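Local atomic coordinates of pyridoxamine 5-phosphate-dependent dehydrase (Escherichia coli, PDB entry 3B8X), a protein that removes the C3'-hydroxyl group from GDP-4-keto-6-deoxy-D-mannose by a combined transamination and deoxygenation, a step in making the O-antigen sugar L-colitose. Residues 279-284 with 377-382; 61-66 with 247-252; 11-16 with 258-263. The protein carries 1 engineered substitution. All blocks are in the same frame, centred on the assembly; numbering follows the deposited sequence.

Interaction 1: residues 279-284 with 377-382; sequences AEYFLD and ELFDEI. With NA (sodium ion), chain L.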
loop_
_atom_site.group_PDB
_atom_site.type_symbol
_atom_site.label_atom_id
_atom_site.label_comp_id
_atom_site.label_asym_id
_atom_site.label_seq_id
_atom_site.Cartn_x
_atom_site.Cartn_y
_atom_site.Cartn_z
ATOM N N ALA B 279 4.762 -12.962 -30.697
ATOM C CA ALA B 279 6.174 -12.575 -30.676
ATOM C C ALA B 279 6.882 -13.200 -31.870
ATOM O O ALA B 279 7.788 -12.617 -32.438
ATOM C CB ALA B 279 6.833 -12.993 -29.357
ATOM N N GLU B 280 6.458 -14.395 -32.250
ATOM C CA GLU B 280 7.102 -15.065 -33.356
ATOM C C GLU B 280 6.896 -14.312 -34.652
ATOM O O GLU B 280 7.831 -14.091 -35.418
ATOM C CB GLU B 280 6.540 -16.470 -33.485
ATOM C CG GLU B 280 6.828 -17.157 -34.794
ATOM C CD GLU B 280 6.089 -18.472 -34.841
ATOM O OE1 GLU B 280 4.870 -18.480 -35.124
ATOM O OE2 GLU B 280 6.722 -19.490 -34.508
ATOM N N TYR B 281 5.665 -13.891 -34.887
ATOM C CA TYR B 281 5.339 -13.133 -36.085
ATOM C C TYR B 281 6.054 -11.770 -36.086
ATOM O O TYR B 281 6.671 -11.328 -37.066
ATOM C CB TYR B 281 3.821 -12.952 -36.101
ATOM C CG TYR B 281 3.331 -12.404 -37.403
ATOM C CD1 TYR B 281 3.456 -13.167 -38.554
ATOM C CD2 TYR B 281 2.823 -11.102 -37.508
ATOM C CE1 TYR B 281 3.028 -12.695 -39.769
ATOM C CE2 TYR B 281 2.420 -10.613 -38.718
ATOM C CZ TYR B 281 2.518 -11.425 -39.856
ATOM O OH TYR B 281 2.085 -10.966 -41.091
ATOM N N PHE B 282 5.994 -11.116 -34.936
ATOM C CA PHE B 282 6.673 -9.822 -34.761
ATOM C C PHE B 282 8.168 -9.920 -35.157
ATOM O O PHE B 282 8.676 -9.117 -35.962
ATOM C CB PHE B 282 6.566 -9.407 -33.276
ATOM C CG PHE B 282 7.391 -8.189 -32.918
ATOM C CD1 PHE B 282 7.025 -6.929 -33.389
ATOM C CD2 PHE B 282 8.545 -8.323 -32.152
ATOM C CE1 PHE B 282 7.809 -5.786 -33.085
ATOM C CE2 PHE B 282 9.347 -7.217 -31.847
ATOM C CZ PHE B 282 8.992 -5.945 -32.328
ATOM N N LEU B 283 8.859 -10.915 -34.589
ATOM C CA LEU B 283 10.275 -11.101 -34.857
ATOM C C LEU B 283 10.489 -11.389 -36.340
ATOM O O LEU B 283 11.423 -10.876 -36.967
ATOM C CB LEU B 283 10.866 -12.229 -34.000
ATOM C CG LEU B 283 10.970 -11.874 -32.502
ATOM C CD1 LEU B 283 11.459 -13.036 -31.616
ATOM C CD2 LEU B 283 11.751 -10.548 -32.210
ATOM N N ASP B 284 9.620 -12.208 -36.908
ATOM C CA ASP B 284 9.783 -12.547 -38.308
ATOM C C ASP B 284 9.560 -11.277 -39.122
ATOM O O ASP B 284 10.237 -10.998 -40.113
ATOM C CB ASP B 284 8.785 -13.623 -38.705
ATOM C CG ASP B 284 8.553 -13.673 -40.192
ATOM O OD1 ASP B 284 9.552 -13.781 -40.942
ATOM O OD2 ASP B 284 7.381 -13.594 -40.618
ATOM N N GLU B 377 -4.428 -12.724 -30.575
ATOM C CA GLU B 377 -3.560 -12.587 -31.756
ATOM C C GLU B 377 -3.524 -11.153 -32.218
ATOM O O GLU B 377 -4.541 -10.470 -32.168
ATOM C CB GLU B 377 -3.973 -13.502 -32.924
ATOM C CG GLU B 377 -5.352 -13.195 -33.544
ATOM C CD GLU B 377 -5.325 -12.222 -34.723
ATOM O OE1 GLU B 377 -4.248 -11.763 -35.153
ATOM O OE2 GLU B 377 -6.413 -11.875 -35.214
ATOM N N LEU B 378 -2.369 -10.736 -32.728
ATOM C CA LEU B 378 -2.168 -9.372 -33.190
ATOM C C LEU B 378 -1.608 -9.336 -34.625
ATOM O O LEU B 378 -0.883 -8.392 -34.993
ATOM C CB LEU B 378 -1.147 -8.706 -32.244
ATOM C CG LEU B 378 -1.696 -8.207 -30.904
ATOM C CD1 LEU B 378 -0.595 -7.802 -29.911
ATOM C CD2 LEU B 378 -2.618 -7.033 -31.159
ATOM N N PHE B 379 -1.923 -10.335 -35.444
ATOM C CA PHE B 379 -1.327 -10.352 -36.781
ATOM C C PHE B 379 -1.541 -9.130 -37.616
ATOM O O PHE B 379 -0.595 -8.665 -38.240
ATOM C CB PHE B 379 -1.612 -11.620 -37.583
ATOM C CG PHE B 379 -1.436 -12.881 -36.800
ATOM C CD1 PHE B 379 -2.530 -13.708 -36.546
ATOM C CD2 PHE B 379 -0.209 -13.211 -36.249
ATOM C CE1 PHE B 379 -2.396 -14.842 -35.794
ATOM C CE2 PHE B 379 -0.066 -14.354 -35.484
ATOM C CZ PHE B 379 -1.170 -15.176 -35.261
ATOM N N ASP B 380 -2.780 -8.619 -37.642
ATOM C CA ASP B 380 -3.049 -7.411 -38.458
ATOM C C ASP B 380 -2.374 -6.200 -37.898
ATOM O O ASP B 380 -1.882 -5.342 -38.628
ATOM C CB ASP B 380 -4.548 -7.140 -38.607
ATOM C CG ASP B 380 -5.277 -8.300 -39.270
ATOM O OD1 ASP B 380 -4.657 -8.981 -40.118
ATOM O OD2 ASP B 380 -6.431 -8.574 -38.887
ATOM N N GLU B 381 -2.396 -6.125 -36.578
ATOM C CA GLU B 381 -1.793 -5.019 -35.867
ATOM C C GLU B 381 -0.285 -4.980 -36.085
ATOM O O GLU B 381 0.319 -3.921 -36.141
ATOM C CB GLU B 381 -2.151 -5.125 -34.381
ATOM C CG GLU B 381 -3.621 -4.840 -34.089
ATOM C CD GLU B 381 -4.480 -6.105 -34.151
ATOM O OE1 GLU B 381 -4.030 -7.086 -34.758
ATOM O OE2 GLU B 381 -5.599 -6.147 -33.592
ATOM N N ILE B 382 0.331 -6.145 -36.172
ATOM C CA ILE B 382 1.787 -6.182 -36.397
ATOM C C ILE B 382 2.157 -5.822 -37.833
ATOM O O ILE B 382 3.203 -5.209 -38.106
ATOM C CB ILE B 382 2.364 -7.564 -36.025
ATOM C CG1 ILE B 382 2.514 -7.658 -34.510
ATOM C CG2 ILE B 382 3.761 -7.770 -36.619
ATOM C CD1 ILE B 382 2.579 -9.114 -34.010
HETATM NA NA NA L . -7.491 -9.152 -36.246
HETATM O O HOH W 1 -8.018 -9.439 -33.727
HETATM O O HOH W 2 -7.365 -11.154 -37.543
HETATM O O HOH W 3 -5.135 -9.359 -35.893
HETATM O O HOH W 4 -7.470 -6.340 -35.847
HETATM O O HOH W 5 -9.408 -8.724 -37.712
#

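Interaction 2: residues 61-66 with 247-252; sequences ANLLMI and PGYNVR. With G4M ([(2R,3S,4R,5R)-5-(2-amino-6-oxo-1,6-dihydro-9H-purin-9-yl)-3,4-dihydroxytetrahydrofuran-2-yl]methyl (2R,3S,4S,5S,6R)-3,4-dihydroxy-5-[({3-hydroxy-2-methyl-5-[(phosphonooxy)methyl]pyridin-4-yl}methyl)amino]-6-methyltetrahydro-2H-pyran-2-yl dihydrogen diphosphate), chain G.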
loop_
_atom_site.group_PDB
_atom_site.type_symbol
_atom_site.label_atom_id
_atom_site.label_comp_id
_atom_site.label_asym_id
_atom_site.label_seq_id
_atom_site.Cartn_x
_atom_site.Cartn_y
_atom_site.Cartn_z
ATOM N N ALA B 61 4.314 -5.393 -3.437
ATOM C CA ALA B 61 4.985 -6.699 -3.266
ATOM C C ALA B 61 6.522 -6.500 -3.132
ATOM O O ALA B 61 7.209 -7.069 -2.255
ATOM C CB ALA B 61 4.624 -7.644 -4.469
ATOM N N ASN B 62 7.051 -5.588 -3.930
ATOM C CA ASN B 62 8.457 -5.256 -3.834
ATOM C C ASN B 62 8.726 -4.610 -2.478
ATOM O O ASN B 62 9.786 -4.840 -1.890
ATOM C CB ASN B 62 8.825 -4.229 -4.915
ATOM C CG ASN B 62 9.099 -4.836 -6.255
ATOM O OD1 ASN B 62 9.219 -6.048 -6.388
ATOM N ND2 ASN B 62 9.224 -3.981 -7.279
ATOM N N LEU B 63 7.790 -3.781 -1.988
ATOM C CA LEU B 63 8.026 -3.135 -0.706
ATOM C C LEU B 63 8.216 -4.189 0.390
ATOM O O LEU B 63 9.187 -4.153 1.158
ATOM C CB LEU B 63 6.912 -2.153 -0.347
ATOM C CG LEU B 63 7.004 -1.375 0.966
ATOM C CD1 LEU B 63 8.060 -0.317 0.987
ATOM C CD2 LEU B 63 5.636 -0.770 1.173
ATOM N N LEU B 64 7.297 -5.142 0.427
ATOM C CA LEU B 64 7.394 -6.242 1.407
ATOM C C LEU B 64 8.601 -7.129 1.188
ATOM O O LEU B 64 9.120 -7.689 2.165
ATOM C CB LEU B 64 6.111 -7.089 1.441
ATOM C CG LEU B 64 4.797 -6.428 1.939
ATOM C CD1 LEU B 64 3.755 -7.368 2.524
ATOM C CD2 LEU B 64 5.029 -5.309 2.910
ATOM N N MET B 65 8.981 -7.352 -0.074
ATOM C CA MET B 65 10.144 -8.207 -0.357
ATOM C C MET B 65 11.366 -7.651 0.356
ATOM O O MET B 65 12.061 -8.374 1.073
ATOM C CB MET B 65 10.391 -8.347 -1.856
ATOM C CG MET B 65 11.584 -9.148 -2.117
ATOM S SD MET B 65 11.729 -9.520 -3.885
ATOM C CE MET B 65 11.924 -7.896 -4.685
ATOM N N ILE B 66 11.626 -6.355 0.177
ATOM C CA ILE B 66 12.769 -5.689 0.847
ATOM C C ILE B 66 12.615 -5.628 2.375
ATOM O O ILE B 66 13.520 -5.908 3.156
ATOM C CB ILE B 66 12.948 -4.236 0.291
ATOM C CG1 ILE B 66 13.156 -4.305 -1.212
ATOM C CG2 ILE B 66 14.104 -3.529 0.971
ATOM C CD1 ILE B 66 14.275 -5.285 -1.602
ATOM N N PRO B 247 7.187 -4.025 12.379
ATOM C CA PRO B 247 6.754 -2.751 11.781
ATOM C C PRO B 247 6.312 -3.013 10.331
ATOM O O PRO B 247 7.116 -2.980 9.414
ATOM C CB PRO B 247 8.012 -1.847 11.850
ATOM C CG PRO B 247 9.134 -2.707 12.458
ATOM C CD PRO B 247 8.657 -4.154 12.440
ATOM N N GLY B 248 5.019 -3.250 10.125
ATOM C CA GLY B 248 4.496 -3.541 8.789
ATOM C C GLY B 248 3.561 -2.475 8.164
ATOM O O GLY B 248 3.615 -1.257 8.474
ATOM N N TYR B 249 2.668 -2.961 7.314
ATOM C CA TYR B 249 1.766 -2.051 6.597
ATOM C C TYR B 249 0.428 -2.719 6.541
ATOM O O TYR B 249 0.248 -3.832 7.005
ATOM C CB TYR B 249 2.253 -1.986 5.111
ATOM C CG TYR B 249 3.665 -1.425 4.964
ATOM C CD1 TYR B 249 4.794 -2.272 4.980
ATOM C CD2 TYR B 249 3.876 -0.041 4.877
ATOM C CE1 TYR B 249 6.104 -1.721 4.935
ATOM C CE2 TYR B 249 5.190 0.522 4.865
ATOM C CZ TYR B 249 6.312 -0.329 4.858
ATOM O OH TYR B 249 7.612 0.200 4.785
ATOM N N ASN B 250 -0.523 -2.028 5.944
ATOM C CA ASN B 250 -1.742 -2.717 5.563
ATOM C C ASN B 250 -1.677 -2.609 4.029
ATOM O O ASN B 250 -1.930 -1.527 3.461
ATOM C CB ASN B 250 -3.020 -2.043 6.027
ATOM C CG ASN B 250 -4.258 -2.592 5.304
ATOM O OD1 ASN B 250 -4.129 -3.426 4.402
ATOM N ND2 ASN B 250 -5.464 -2.109 5.678
ATOM N N VAL B 251 -1.262 -3.688 3.363
ATOM C CA VAL B 251 -1.250 -3.775 1.895
ATOM C C VAL B 251 -2.015 -5.023 1.442
ATOM O O VAL B 251 -1.639 -5.730 0.519
ATOM C CB VAL B 251 0.161 -3.748 1.290
ATOM C CG1 VAL B 251 0.807 -2.381 1.640
ATOM C CG2 VAL B 251 0.971 -4.909 1.853
ATOM N N ARG B 252 -3.085 -5.316 2.156
ATOM C CA ARG B 252 -3.885 -6.459 1.824
ATOM C C ARG B 252 -4.583 -6.223 0.474
ATOM O O ARG B 252 -4.872 -5.075 0.124
ATOM C CB ARG B 252 -4.955 -6.626 2.918
ATOM C CG ARG B 252 -4.440 -7.064 4.268
ATOM C CD ARG B 252 -5.627 -7.305 5.170
ATOM N NE ARG B 252 -6.466 -6.134 5.418
ATOM C CZ ARG B 252 -7.101 -5.910 6.566
ATOM N NH1 ARG B 252 -7.004 -6.791 7.560
ATOM N NH2 ARG B 252 -7.840 -4.811 6.720
HETATM O OP3 G4M G . -7.608 -0.516 8.922
HETATM P PL G4M G . -7.054 0.700 8.038
HETATM O OP1 G4M G . -5.713 0.317 7.308
HETATM O OP2 G4M G . -8.131 1.229 6.972
HETATM O OP4 G4M G . -6.819 1.996 8.958
HETATM C C5B G4M G . -5.715 1.821 9.824
HETATM C C5L G4M G . -5.926 2.627 11.109
HETATM C C6L G4M G . -5.127 3.730 11.387
HETATM N N1L G4M G . -5.254 4.457 12.507
HETATM C C2L G4M G . -6.074 4.088 13.472
HETATM C C2A G4M G . -6.076 4.920 14.751
HETATM C C3L G4M G . -6.916 2.966 13.296
HETATM O O3L G4M G . -7.755 2.565 14.282
HETATM C C4L G4M G . -6.844 2.220 12.086
HETATM C C4A G4M G . -7.613 1.063 11.900
HETATM N N4A G4M G . -8.457 0.679 12.851
HETATM C C4G G4M G . -9.340 -0.367 12.634
HETATM C C5G G4M G . -9.500 -1.235 13.886
HETATM C C6G G4M G . -9.906 -0.341 15.058
HETATM O O5G G4M G . -10.554 -2.166 13.636
HETATM C C3G G4M G . -8.931 -1.244 11.440
HETATM O O3G G4M G . -9.894 -1.066 10.386
HETATM C C2G G4M G . -8.841 -2.727 11.882
HETATM O O2G G4M G . -8.654 -3.585 10.737
HETATM C C1G G4M G . -10.079 -3.170 12.715
HETATM O O1G G4M G . -9.762 -4.347 13.479
HETATM P P2 G4M G . -11.071 -5.234 13.275
HETATM O O3P G4M G . -12.407 -4.449 13.716
HETATM O O4P G4M G . -10.904 -6.503 14.236
HETATM O OPP G4M G . -11.156 -5.629 11.708
HETATM P P G4M G . -11.869 -7.077 11.551
HETATM O O1P G4M G . -11.797 -8.004 12.869
HETATM O O2P G4M G . -11.081 -7.838 10.370
HETATM O "O5'" G4M G . -13.413 -6.905 11.057
HETATM C "C5'" G4M G . -14.234 -6.359 12.088
HETATM C "C4'" G4M G . -15.568 -7.117 12.152
HETATM O "O4'" G4M G . -16.328 -6.970 10.916
HETATM C "C3'" G4M G . -15.319 -8.644 12.345
HETATM O "O3'" G4M G . -16.325 -9.241 13.167
HETATM C "C2'" G4M G . -15.348 -9.185 10.898
HETATM O "O2'" G4M G . -15.889 -10.514 10.862
HETATM C "C1'" G4M G . -16.336 -8.229 10.214
HETATM N N9 G4M G . -15.976 -8.048 8.809
HETATM C C8 G4M G . -14.814 -7.503 8.341
HETATM N N7 G4M G . -14.863 -7.502 7.032
HETATM C C4 G4M G . -16.762 -8.393 7.763
HETATM C C5 G4M G . -16.049 -8.035 6.616
HETATM C C6 G4M G . -16.656 -8.265 5.359
HETATM O O6 G4M G . -16.109 -7.949 4.324
HETATM N N3 G4M G . -17.964 -8.941 7.658
HETATM C C2 G4M G . -18.510 -9.157 6.487
HETATM N N1 G4M G . -17.880 -8.823 5.331
HETATM N N2 G4M G . -19.758 -9.716 6.423
#

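Interaction 3: residues 11-16 with 258-263; sequences STWDDL and GAIGIE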
loop_
_atom_site.group_PDB
_atom_site.type_symbol
_atom_site.label_atom_id
_atom_site.label_comp_id
_atom_site.label_asym_id
_atom_site.label_seq_id
_atom_site.Cartn_x
_atom_site.Cartn_y
_atom_site.Cartn_z
ATOM N N SER B 11 -8.849 -6.163 -22.451
ATOM C CA SER B 11 -9.395 -6.944 -21.329
ATOM C C SER B 11 -8.972 -8.410 -21.436
ATOM O O SER B 11 -9.010 -8.985 -22.538
ATOM C CB SER B 11 -10.930 -6.864 -21.312
ATOM O OG SER B 11 -11.467 -7.586 -20.219
ATOM N N THR B 12 -8.637 -9.025 -20.297
ATOM C CA THR B 12 -8.279 -10.447 -20.241
ATOM C C THR B 12 -9.405 -11.215 -19.542
ATOM O O THR B 12 -9.275 -12.398 -19.260
ATOM C CB THR B 12 -7.033 -10.644 -19.382
ATOM O OG1 THR B 12 -7.300 -10.088 -18.087
ATOM C CG2 THR B 12 -5.902 -9.920 -20.010
ATOM N N TRP B 13 -10.525 -10.534 -19.279
ATOM C CA TRP B 13 -11.641 -11.130 -18.588
ATOM C C TRP B 13 -12.760 -11.556 -19.513
ATOM O O TRP B 13 -12.991 -10.964 -20.585
ATOM C CB TRP B 13 -12.304 -10.128 -17.652
ATOM C CG TRP B 13 -11.482 -9.631 -16.509
ATOM C CD1 TRP B 13 -10.214 -9.984 -16.183
ATOM C CD2 TRP B 13 -11.946 -8.777 -15.463
ATOM N NE1 TRP B 13 -9.837 -9.362 -15.008
ATOM C CE2 TRP B 13 -10.882 -8.592 -14.566
ATOM C CE3 TRP B 13 -13.167 -8.132 -15.208
ATOM C CZ2 TRP B 13 -10.970 -7.711 -13.471
ATOM C CZ3 TRP B 13 -13.274 -7.295 -14.100
ATOM C CH2 TRP B 13 -12.166 -7.082 -13.248
ATOM N N ASP B 14 -13.477 -12.564 -19.031
ATOM C CA ASP B 14 -14.693 -13.060 -19.653
ATOM C C ASP B 14 -15.745 -13.235 -18.596
ATOM O O ASP B 14 -15.620 -12.728 -17.473
ATOM C CB ASP B 14 -14.566 -14.256 -20.634
ATOM C CG ASP B 14 -14.094 -15.553 -20.005
ATOM O OD1 ASP B 14 -14.059 -15.682 -18.761
ATOM O OD2 ASP B 14 -13.716 -16.477 -20.775
ATOM N N ASP B 15 -16.804 -13.930 -18.966
ATOM C CA ASP B 15 -17.878 -14.136 -18.026
ATOM C C ASP B 15 -17.337 -14.704 -16.714
ATOM O O ASP B 15 -17.892 -14.414 -15.659
ATOM C CB ASP B 15 -18.960 -15.056 -18.615
ATOM C CG ASP B 15 -18.429 -16.476 -18.942
ATOM O OD1 ASP B 15 -17.859 -16.689 -20.046
ATOM O OD2 ASP B 15 -18.592 -17.396 -18.100
ATOM N N LEU B 16 -16.290 -15.531 -16.767
ATOM C CA LEU B 16 -15.769 -16.180 -15.570
ATOM C C LEU B 16 -15.266 -15.214 -14.522
ATOM O O LEU B 16 -15.465 -15.436 -13.320
ATOM C CB LEU B 16 -14.720 -17.253 -15.871
ATOM C CG LEU B 16 -15.226 -18.418 -16.735
ATOM C CD1 LEU B 16 -14.141 -19.465 -16.886
ATOM C CD2 LEU B 16 -16.479 -19.027 -16.117
ATOM N N GLY B 258 -8.631 -11.639 -5.446
ATOM C CA GLY B 258 -8.238 -13.036 -5.316
ATOM C C GLY B 258 -9.205 -13.908 -6.146
ATOM O O GLY B 258 -8.781 -14.809 -6.841
ATOM N N ALA B 259 -10.488 -13.583 -6.162
ATOM C CA ALA B 259 -11.434 -14.381 -6.929
ATOM C C ALA B 259 -11.155 -14.282 -8.406
ATOM O O ALA B 259 -11.126 -15.290 -9.111
ATOM C CB ALA B 259 -12.887 -14.025 -6.614
ATOM N N ILE B 260 -10.957 -13.053 -8.860
ATOM C CA ILE B 260 -10.696 -12.799 -10.249
ATOM C C ILE B 260 -9.406 -13.553 -10.584
ATOM O O ILE B 260 -9.275 -14.151 -11.682
ATOM C CB ILE B 260 -10.455 -11.292 -10.503
ATOM C CG1 ILE B 260 -11.739 -10.478 -10.292
ATOM C CG2 ILE B 260 -9.874 -11.070 -11.882
ATOM C CD1 ILE B 260 -11.560 -8.974 -9.992
ATOM N N GLY B 261 -8.420 -13.439 -9.690
ATOM C CA GLY B 261 -7.104 -14.019 -9.994
ATOM C C GLY B 261 -7.147 -15.521 -10.272
ATOM O O GLY B 261 -6.369 -16.043 -11.064
ATOM N N ILE B 262 -8.007 -16.224 -9.551
ATOM C CA ILE B 262 -8.082 -17.677 -9.692
ATOM C C ILE B 262 -8.495 -18.026 -11.115
ATOM O O ILE B 262 -7.980 -18.965 -11.707
ATOM C CB ILE B 262 -9.177 -18.192 -8.761
ATOM C CG1 ILE B 262 -8.647 -18.178 -7.319
ATOM C CG2 ILE B 262 -9.728 -19.520 -9.279
ATOM C CD1 ILE B 262 -9.749 -18.038 -6.217
ATOM N N GLU B 263 -9.399 -17.202 -11.651
ATOM C CA GLU B 263 -9.955 -17.433 -12.968
ATOM C C GLU B 263 -8.832 -17.159 -13.927
ATOM O O GLU B 263 -8.634 -17.923 -14.847
ATOM C CB GLU B 263 -11.140 -16.496 -13.235
ATOM C CG GLU B 263 -12.388 -16.817 -12.416
ATOM C CD GLU B 263 -12.748 -18.305 -12.368
ATOM O OE1 GLU B 263 -12.432 -19.078 -13.306
ATOM O OE2 GLU B 263 -13.390 -18.704 -11.377
HETATM O O HOH W 6 -16.023 -17.670 -12.193
#

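Interaction 1: residues 279-284 with 377-382
Y281, on helix 255-286, turns one face of its ring to F379 and brings the CD2-CE2 side of it up against I382, at the start of the C-terminal helix 379-388. Its CG stands anti to the backbone N (chi1 -170°), which swings the ring off its own helix and across to the other one. From the root outward, CB lies 4.0 Å from F379 CD2, and CG comes to 3.8 Å from the same F379 atom. On one side of the ring, CD2 meets the I382 methyl CG2 at 3.6 Å, and CE2, further out, lies near both that methyl and the backbone O of F379. At the tip, OH is hydrogen-bonded to D383, one residue beyond I382, so the phenol is held at its polar end as well as along its flank. The two rings form a T-shaped pair: F379 turns its edge to a face of Y281, with centroids 5.4 Å apart and planes at 81°. I382 also sends CD1 to F282 CB, 4.1 Å away, and F282 continues inward to stack on F306.

The far side of the 377-382 turn is polar. E377 OE1 accepts from F379 N (2.7 Å), met nearly along its C-O axis, and so ties the loop to the first turn of the helix. D380 OD2 binds a sodium ion at 2.9 Å, and five waters also coordinate it; water 3 also bridges E377 and E381. E377 and D380 are magnesium ligands in another crystal of this protein. Across the helix pair the contact is therefore aromatic and aliphatic, while the carboxylates face a hydrated cation that probably eases their mutual repulsion.

Interaction 2: residues 61-66 with 247-252
L63 and Y249 meet by a CH-pi contact: the L63 methyl CD2 sits over the centre of the tyrosine ring, 3.8 Å from its centroid and only 11° off the normal. The chi1 of L63 (-180°) sets CG beside the carbonyl carbon, so that the isobutyl group reaches out from helix 58-68 and crosses the tyrosine side chain at about a right angle. Apolar packing supplies the rest. L64 divides its two methyls, CD2 lying 3.7 Å from Y249 CD1 and CD1 lying 3.8 Å from V251 CG2.

Polar bonds are kept to other sides. The Y249 hydroxyl is hydrogen-bonded to that of Y100. N250 makes an Asx turn, its OD1 accepting from R252 N at 3.1 Å, while ND2 donates to the cofactor phosphate oxygen OP1 of G4M at 2.9 Å and also bonds E196 of the second subunit. R252 forms a salt bridge with that same glutamate. The contact thus backs a phosphate-binding loop at the dimer interface. Helix 58-68 packs against both this loop and the central sheet: L64 and V251 both touch V55 of strand 51-55, A61 and M65 reach T183 of strand 181-185, and L63 and I66 face helix 91-99.

Interaction 3: residues 11-16 with 258-263
W13 and I260 form the close-packed half of this contact, where the loop leading into helix 15-27 lies against helix 255-286. Two methyls of I260 reach the indole: CG2 comes to 3.6 Å from W13 NE1, approaching the ring obliquely, and CD1 lies 3.7 Å from W13 CZ2 on the six-membered ring. The chi1 of I260 (-68°) places CG1 beside the backbone N and CG2 beside the carbonyl carbon, a setting that lets both branches bear on the same indole. W13 NE1 is not left to the methyl, since it is hydrogen-bonded to the backbone O of A193. Elsewhere the indole meets Y18 edge-to-face and the ring of F30 of the second subunit, a residue of the ligand pocket, and M195 touches both W13 and I260.

Towards L16 and E263 the packing is looser and open to solvent. L16 is exposed; its backbone O lies 3.5 Å from E263 CG, and its CB is 3.9 Å from E263 OE1. The glutamate chain, bent at chi2 (-45°), folds across L16 instead of extending. Water 6 joins the two residues, donating to L16 O at 2.6 Å and more weakly to E263 OE2.

D14 is the N-cap of helix 15-27. Its OD1 accepts from L16 N at 3.0 Å, the donor standing 42° out of the carboxylate plane, and also forms a salt bridge with K267. That lysine probably tempers any repulsion between D14 and E263. Chemically, apolar packing joins the loop to the long helix on the buried side, whereas at the surface a bridging water and loose packing of E263 on L16 join them, with the D14 to K267 salt bridge just beside.

Overall arrangement
Interaction 2 is the buried one, with all its touching residues enclosed near the dimer interface, whereas interactions 1 and 3 are only partly buried. These two share helix 255-286, gripping it some twenty residues apart, with centres 25 Å from each other: residues 258-263 meet the N-terminal loop and helix 15-27, residues 279-284 the C-terminal helix 379-388. Interaction 2 lies across the chain's centre from interaction 1, about 38 Å between centres, and joins a helix beside the central sheet to a cofactor-binding loop. Apolar packing spans all three, but its polar borders differ: hydrated sodium in interaction 1, cofactor phosphate in interaction 2, bridging water in interaction 3.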